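PDB 5IG2: short-chain dehydrogenase/reductase SDR from Burkholderia phymatum, which binds NAD in a Rossmann-type fold and probably acts as an oxidoreductase on CH-OH groups. Local coordinates for residues N97-G102 with F119-M124. Sequence-based numbering, arbitrary orientation.
With NAD (nicotinamide-adenine-dinucleotide), chain F.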
loop_
_atom_site.group_PDB
_atom_site.type_symbol
_atom_site.label_atom_id
_atom_site.label_comp_id
_atom_site.label_asym_id
_atom_site.label_seq_id
_atom_site.Cartn_x
_atom_site.Cartn_y
_atom_site.Cartn_z
ATOM N N ASN B 97 41.458 3.069 36.763
ATOM C CA ASN B 97 42.674 3.177 35.942
ATOM C C ASN B 97 42.489 2.225 34.765
ATOM O O ASN B 97 42.885 1.056 34.805
ATOM C CB ASN B 97 43.938 2.846 36.736
ATOM C CG ASN B 97 44.227 3.847 37.856
ATOM O OD1 ASN B 97 44.321 5.054 37.628
ATOM N ND2 ASN B 97 44.383 3.337 39.072
ATOM N N ASN B 98 41.881 2.736 33.706
ATOM C CA ASN B 98 41.277 1.902 32.682
ATOM C C ASN B 98 41.823 2.134 31.276
ATOM O O ASN B 98 41.793 1.205 30.464
ATOM C CB ASN B 98 39.750 2.119 32.701
ATOM C CG ASN B 98 39.047 1.522 31.495
ATOM O OD1 ASN B 98 38.871 0.299 31.392
ATOM N ND2 ASN B 98 38.631 2.384 30.581
ATOM N N ALA B 99 42.321 3.331 30.963
ATOM C CA ALA B 99 42.934 3.566 29.658
ATOM C C ALA B 99 43.955 2.484 29.344
ATOM O O ALA B 99 44.682 2.013 30.224
ATOM C CB ALA B 99 43.611 4.941 29.611
ATOM N N GLY B 100 43.998 2.082 28.077
ATOM C CA GLY B 100 44.960 1.082 27.658
ATOM C C GLY B 100 45.092 1.070 26.156
ATOM O O GLY B 100 44.213 1.550 25.430
ATOM N N VAL B 101 46.228 0.543 25.692
ATOM C CA VAL B 101 46.527 0.390 24.275
ATOM C C VAL B 101 47.135 -0.994 24.076
ATOM O O VAL B 101 47.366 -1.737 25.034
ATOM C CB VAL B 101 47.480 1.489 23.744
ATOM C CG1 VAL B 101 46.870 2.861 23.899
ATOM C CG2 VAL B 101 48.841 1.426 24.459
ATOM N N GLY B 102 47.416 -1.332 22.824
ATOM C CA GLY B 102 48.021 -2.620 22.535
ATOM C C GLY B 102 48.794 -2.608 21.238
ATOM O O GLY B 102 48.647 -1.709 20.403
ATOM N N PHE B 119 53.710 0.110 27.568
ATOM C CA PHE B 119 53.970 0.121 29.000
ATOM C C PHE B 119 53.708 1.493 29.601
ATOM O O PHE B 119 53.299 1.591 30.766
ATOM C CB PHE B 119 55.393 -0.366 29.285
ATOM C CG PHE B 119 55.462 -1.856 29.510
ATOM C CD1 PHE B 119 55.346 -2.732 28.443
ATOM C CD2 PHE B 119 55.582 -2.377 30.790
ATOM C CE1 PHE B 119 55.377 -4.112 28.641
ATOM C CE2 PHE B 119 55.619 -3.748 31.001
ATOM C CZ PHE B 119 55.518 -4.619 29.924
ATOM N N GLY B 120 53.898 2.556 28.818
ATOM C CA GLY B 120 53.615 3.888 29.323
ATOM C C GLY B 120 52.148 4.080 29.658
ATOM O O GLY B 120 51.807 4.681 30.680
ATOM N N VAL B 121 51.258 3.570 28.810
ATOM C CA VAL B 121 49.834 3.701 29.100
ATOM C C VAL B 121 49.387 2.633 30.085
ATOM O O VAL B 121 48.784 2.938 31.124
ATOM C CB VAL B 121 49.001 3.635 27.806
ATOM C CG1 VAL B 121 47.513 3.857 28.132
ATOM C CG2 VAL B 121 49.530 4.641 26.765
ATOM N N ASN B 122 49.674 1.367 29.765
ATOM C CA ASN B 122 49.059 0.242 30.460
ATOM C C ASN B 122 49.632 0.023 31.850
ATOM O O ASN B 122 48.911 -0.432 32.743
ATOM C CB ASN B 122 49.230 -1.044 29.645
ATOM C CG ASN B 122 48.426 -1.039 28.362
ATOM O OD1 ASN B 122 47.896 -0.008 27.953
ATOM N ND2 ASN B 122 48.321 -2.211 27.719
ATOM N N VAL B 123 50.912 0.319 32.054
ATOM C CA VAL B 123 51.514 0.141 33.370
ATOM C C VAL B 123 51.690 1.493 34.058
ATOM O O VAL B 123 51.149 1.718 35.147
ATOM C CB VAL B 123 52.850 -0.611 33.271
ATOM C CG1 VAL B 123 53.516 -0.678 34.655
ATOM C CG2 VAL B 123 52.611 -2.008 32.689
ATOM N N MET B 124 52.442 2.402 33.432
ATOM C CA MET B 124 52.727 3.681 34.073
ATOM C C MET B 124 51.458 4.490 34.318
ATOM O O MET B 124 51.359 5.202 35.326
ATOM C CB MET B 124 53.725 4.473 33.233
ATOM C CG MET B 124 55.085 3.797 33.166
ATOM S SD MET B 124 55.727 3.364 34.818
ATOM C CE MET B 124 56.864 2.039 34.390
HETATM P PA NAD F . 38.919 1.666 23.819
HETATM O O1A NAD F . 39.868 1.960 22.725
HETATM O O2A NAD F . 37.449 1.658 23.373
HETATM O O5B NAD F . 39.067 2.640 25.069
HETATM C C5B NAD F . 40.361 2.931 25.630
HETATM C C4B NAD F . 40.479 4.428 25.707
HETATM O O4B NAD F . 41.750 4.777 26.298
HETATM C C3B NAD F . 40.397 5.172 24.362
HETATM O O3B NAD F . 39.369 6.155 24.372
HETATM C C2B NAD F . 41.780 5.829 24.226
HETATM O O2B NAD F . 41.720 7.104 23.597
HETATM C C1B NAD F . 42.186 5.971 25.686
HETATM N N9A NAD F . 43.619 6.120 25.900
HETATM C C8A NAD F . 44.633 5.470 25.246
HETATM N N7A NAD F . 45.833 5.892 25.565
HETATM C C5A NAD F . 45.592 6.887 26.500
HETATM C C6A NAD F . 46.450 7.739 27.219
HETATM N N6A NAD F . 47.772 7.786 27.037
HETATM N N1A NAD F . 45.890 8.591 28.106
HETATM C C2A NAD F . 44.558 8.596 28.242
HETATM N N3A NAD F . 43.645 7.859 27.599
HETATM C C4A NAD F . 44.232 7.024 26.731
HETATM O O3 NAD F . 39.265 0.253 24.460
HETATM P PN NAD F . 38.719 -0.493 25.763
HETATM O O1N NAD F . 37.529 0.216 26.297
HETATM O O2N NAD F . 38.606 -1.927 25.413
HETATM O O5D NAD F . 39.974 -0.288 26.721
HETATM C C5D NAD F . 39.814 -0.109 28.145
HETATM C C4D NAD F . 40.719 -1.091 28.847
HETATM O O4D NAD F . 40.200 -2.437 28.716
HETATM C C3D NAD F . 42.165 -1.140 28.337
HETATM O O3D NAD F . 43.058 -1.178 29.443
HETATM C C2D NAD F . 42.218 -2.471 27.584
HETATM O O2D NAD F . 43.542 -2.988 27.564
HETATM C C1D NAD F . 41.279 -3.289 28.458
HETATM N N1N NAD F . 40.731 -4.597 27.853
HETATM C C2N NAD F . 39.994 -4.534 26.729
HETATM C C3N NAD F . 39.456 -5.687 26.188
HETATM C C7N NAD F . 38.501 -5.685 25.035
HETATM O O7N NAD F . 38.321 -6.733 24.395
HETATM N N7N NAD F . 37.970 -4.530 24.668
HETATM C C4N NAD F . 39.685 -6.895 26.836
HETATM C C5N NAD F . 40.432 -6.927 28.000
HETATM C C6N NAD F . 40.957 -5.761 28.496
HETATM O O HOH W 1 46.229 3.197 32.259
#
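Asn122, on helix 112-140, grips the backbone of Val101 with both ends of its carboxamide. OD1 accepts from Val101 N at 2.9 Å, with the N-H lying in the carbonyl plane on a lone pair and the bond nearly straight at 163°. The other branch, ND2, donates to Val101 O, also at 2.9 Å, and that oxygen lies close to the amide plane. With CG anti to its own carbonyl carbon (chi1 -68°) and chi2 at only 11°, the flat group reaches both backbone atoms of one residue. ND2 is also hydrogen-bonded to Ser167 OG of helix 162-185, which further fixes the rotation of the amide. Gly100 CA comes within 3.1 Å of Asn122 OD1.

A water adds a second polar bridge, donating to Ala99 O and to Val121 O, 2.8 Å from each.

The segment 97-102 leaves strand 94-97 with the sequence Asn-Asn-Ala-Gly, the NNAG motif of classical SDR enzymes, and Asn122 probably corresponds to the conserved asparagine that classical SDR enzymes carry on this helix. Lys168, an NAD-binding residue, touches the Asn122 side chain.

The apolar part of the contact lines the cofactor pocket. Val121 points toward the loop and crosses Val101 at about a right angle, its CB 4.0 Å from Val101 CG2, while its CG1 rests on Gly100 CA. Methyls from both segments cover one face and an edge of the adenine: Ala99 CB and Val121 CG1 over the face, near NAD N3A and N7A, and Val101 CG1 at the edge, 3.6 Å from NAD N7A, with Val121 CG2 near NAD N6A. Nearer the nicotinamide, Asn98 O accepts a hydrogen bond from the ribose hydroxyl O3D of NAD at 2.9 Å, and the same hydroxyl sits 3.5 Å from Gly100 CA.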